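Local coordinates for Alpha/beta hydrolase fold protein (Ochrobactrum, PDB 4G9E) that hydrolyses the lactone ring of N-acyl homoserine lactones, probably through the catalytic triad of an alpha/beta hydrolase, at residues Met118-Thr126 with Gln208-Gly216. Residues are numbered along the deposited sequence; the frame is centred on the assembly and turned at random.
Sequences MRGLMITGT and QLPIAVVNG
M122 and A212 are partners in register on the neighbouring parallel strands 120-124 and 211-216, and both side chains rise from the same face of the sheet. The methionine runs out from its strand with CG anti to the backbone N (chi1 177°) and bends at chi3, which brings CE to 3.7 Å from A212 CB and 3.9 Å from V214 CG2. The small alanine gives this long, flexible side chain room to lie over it. On the other face of the sheet the beta-branched I123 and V213, at home in a strand, run alongside one another, with I123 CG1 4.0 Å from V213 CG2. Nearer the start, L209 turns CD1 onto M118, 3.7 Å from SD.

Between these two layers of side chains the backbones are joined by the ladder of a parallel pair: L121 N and I123 N donate to P210 O and A212 O respectively, while L121 O and I123 O accept from A212 N and V214 N. P210 suits the start of the ladder, since its O accepts while its ring nitrogen has no hydrogen to offer.

Beyond the ladder, side chains take over. T124 OG1 donates to V214 O at 2.8 Å, tilted 23° from the carbonyl plane. N215 OD1 accepts from G125 N, also at 2.8 Å, and its ND2 donates to a water that also accepts from T126 N; the asparagine thus ties down the chain as it leaves the strand. G125 has a positive phi (78°), easily adopted without a side chain, and its O is hydrogen-bonded to S102 OG, probably the catalytic nucleophile.

Strand 97-101 continues the sheet beside 120-124. Helix 255-270 covers the M122 and A212 face through F265, while helix 103-111 packs on L121 from the opposite face, giving the layered alpha/beta hydrolase core.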
loop_
_atom_site.group_PDB
_atom_site.type_symbol
_atom_site.label_atom_id
_atom_site.label_comp_id
_atom_site.label_asym_id
_atom_site.label_seq_id
_atom_site.Cartn_x
_atom_site.Cartn_y
_atom_site.Cartn_z
ATOM N N MET A 118 -0.431 13.952 7.477
ATOM C CA MET A 118 0.289 12.683 7.429
ATOM C C MET A 118 1.663 12.864 8.056
ATOM O O MET A 118 2.397 13.780 7.687
ATOM C CB MET A 118 0.451 12.244 5.975
ATOM C CG MET A 118 0.745 10.762 5.821
ATOM S SD MET A 118 1.170 10.248 4.145
ATOM C CE MET A 118 -0.341 10.631 3.258
ATOM N N ARG A 119 2.034 11.980 8.973
ATOM C CA ARG A 119 3.301 12.175 9.666
ATOM C C ARG A 119 4.487 11.544 8.961
ATOM O O ARG A 119 5.631 11.877 9.243
ATOM C CB ARG A 119 3.203 11.762 11.129
ATOM C CG ARG A 119 2.545 12.885 11.927
ATOM C CD ARG A 119 2.614 12.717 13.414
ATOM N NE ARG A 119 1.561 11.836 13.892
ATOM C CZ ARG A 119 1.376 11.542 15.174
ATOM N NH1 ARG A 119 2.171 12.073 16.095
ATOM N NH2 ARG A 119 0.396 10.726 15.533
ATOM N N GLY A 120 4.209 10.643 8.026
ATOM C CA GLY A 120 5.242 10.024 7.223
ATOM C C GLY A 120 4.578 9.030 6.296
ATOM O O GLY A 120 3.450 8.612 6.556
ATOM N N LEU A 121 5.284 8.650 5.235
ATOM C CA LEU A 121 4.806 7.643 4.292
ATOM C C LEU A 121 5.914 6.640 4.050
ATOM O O LEU A 121 7.016 7.039 3.667
ATOM C CB LEU A 121 4.442 8.310 2.964
ATOM C CG LEU A 121 4.109 7.378 1.797
ATOM C CD1 LEU A 121 2.850 6.595 2.085
ATOM C CD2 LEU A 121 3.940 8.190 0.517
ATOM N N MET A 122 5.633 5.356 4.272
ATOM C CA MET A 122 6.559 4.291 3.883
ATOM C C MET A 122 5.950 3.540 2.709
ATOM O O MET A 122 4.778 3.168 2.762
ATOM C CB MET A 122 6.829 3.322 5.041
ATOM C CG MET A 122 7.746 2.159 4.634
ATOM S SD MET A 122 8.131 1.005 5.963
ATOM C CE MET A 122 9.291 2.001 6.897
ATOM N N ILE A 123 6.749 3.336 1.665
ATOM C CA ILE A 123 6.299 2.618 0.476
ATOM C C ILE A 123 7.170 1.397 0.214
ATOM O O ILE A 123 8.411 1.470 0.228
ATOM C CB ILE A 123 6.223 3.543 -0.763
ATOM C CG1 ILE A 123 7.576 4.200 -1.069
ATOM C CG2 ILE A 123 5.136 4.601 -0.562
ATOM C CD1 ILE A 123 7.595 5.004 -2.374
ATOM N N THR A 124 6.495 0.273 -0.009
ATOM C CA THR A 124 7.127 -1.015 -0.229
ATOM C C THR A 124 6.487 -1.635 -1.456
ATOM O O THR A 124 5.261 -1.731 -1.541
ATOM C CB THR A 124 6.897 -1.931 0.987
ATOM O OG1 THR A 124 7.651 -1.434 2.101
ATOM C CG2 THR A 124 7.289 -3.381 0.695
ATOM N N GLY A 125 7.307 -2.046 -2.416
ATOM C CA GLY A 125 6.789 -2.607 -3.651
ATOM C C GLY A 125 6.274 -1.558 -4.620
ATOM O O GLY A 125 5.490 -1.877 -5.506
ATOM N N THR A 126 6.745 -0.322 -4.468
ATOM C CA THR A 126 6.220 0.841 -5.178
ATOM C C THR A 126 7.347 1.688 -5.748
ATOM O O THR A 126 8.081 2.323 -4.996
ATOM C CB THR A 126 5.454 1.738 -4.192
ATOM O OG1 THR A 126 4.432 0.983 -3.534
ATOM C CG2 THR A 126 4.844 2.950 -4.887
ATOM N N GLN A 208 7.607 17.265 1.415
ATOM C CA GLN A 208 8.476 17.594 2.566
ATOM C C GLN A 208 8.429 16.535 3.685
ATOM O O GLN A 208 9.337 16.452 4.508
ATOM C CB GLN A 208 8.072 18.950 3.163
ATOM C CG GLN A 208 8.073 20.062 2.132
ATOM C CD GLN A 208 9.442 20.230 1.667
ATOM O OE1 GLN A 208 9.873 19.685 0.658
ATOM N NE2 GLN A 208 10.204 20.897 2.473
ATOM N N LEU A 209 7.335 15.781 3.753
ATOM C CA LEU A 209 7.219 14.788 4.821
ATOM C C LEU A 209 8.231 13.661 4.619
ATOM O O LEU A 209 8.703 13.423 3.507
ATOM C CB LEU A 209 5.797 14.225 4.933
ATOM C CG LEU A 209 5.435 12.990 4.104
ATOM C CD1 LEU A 209 4.059 12.462 4.477
ATOM C CD2 LEU A 209 5.517 13.291 2.615
ATOM N N PRO A 210 8.586 12.967 5.703
ATOM C CA PRO A 210 9.502 11.839 5.534
ATOM C C PRO A 210 8.869 10.746 4.685
ATOM O O PRO A 210 7.741 10.322 4.953
ATOM C CB PRO A 210 9.703 11.330 6.968
ATOM C CG PRO A 210 9.318 12.470 7.848
ATOM C CD PRO A 210 8.221 13.177 7.113
ATOM N N ILE A 211 9.611 10.286 3.686
ATOM C CA ILE A 211 9.204 9.128 2.907
ATOM C C ILE A 211 10.258 8.043 3.073
ATOM O O ILE A 211 11.439 8.266 2.807
ATOM C CB ILE A 211 8.986 9.459 1.408
ATOM C CG1 ILE A 211 7.835 10.461 1.260
ATOM C CG2 ILE A 211 8.691 8.174 0.648
ATOM C CD1 ILE A 211 7.597 10.951 -0.167
ATOM N N ALA A 212 9.814 6.879 3.537
ATOM C CA ALA A 212 10.678 5.722 3.701
ATOM C C ALA A 212 10.420 4.748 2.574
ATOM O O ALA A 212 9.277 4.561 2.146
ATOM C CB ALA A 212 10.404 5.046 5.035
ATOM N N VAL A 213 11.487 4.111 2.111
ATOM C CA VAL A 213 11.402 3.170 1.006
ATOM C C VAL A 213 12.067 1.876 1.461
ATOM O O VAL A 213 13.252 1.871 1.803
ATOM C CB VAL A 213 12.116 3.715 -0.245
ATOM C CG1 VAL A 213 12.056 2.707 -1.385
ATOM C CG2 VAL A 213 11.514 5.045 -0.674
ATOM N N VAL A 214 11.297 0.791 1.495
ATOM C CA VAL A 214 11.785 -0.504 1.977
ATOM C C VAL A 214 11.291 -1.586 1.024
ATOM O O VAL A 214 10.085 -1.699 0.779
ATOM C CB VAL A 214 11.254 -0.810 3.392
ATOM C CG1 VAL A 214 11.702 -2.191 3.848
ATOM C CG2 VAL A 214 11.698 0.262 4.390
ATOM N N ASN A 215 12.214 -2.374 0.477
ATOM C CA ASN A 215 11.859 -3.421 -0.482
ATOM C C ASN A 215 12.610 -4.705 -0.226
ATOM O O ASN A 215 13.702 -4.696 0.343
ATOM C CB ASN A 215 12.158 -2.984 -1.912
ATOM C CG ASN A 215 11.127 -2.027 -2.432
ATOM O OD1 ASN A 215 10.015 -2.431 -2.763
ATOM N ND2 ASN A 215 11.468 -0.750 -2.479
ATOM N N GLY A 216 12.037 -5.814 -0.683
ATOM C CA GLY A 216 12.755 -7.074 -0.718
ATOM C C GLY A 216 13.756 -7.113 -1.860
ATOM O O GLY A 216 13.469 -6.663 -2.970
HETATM O O HOH W 1 8.882 0.891 -2.672
#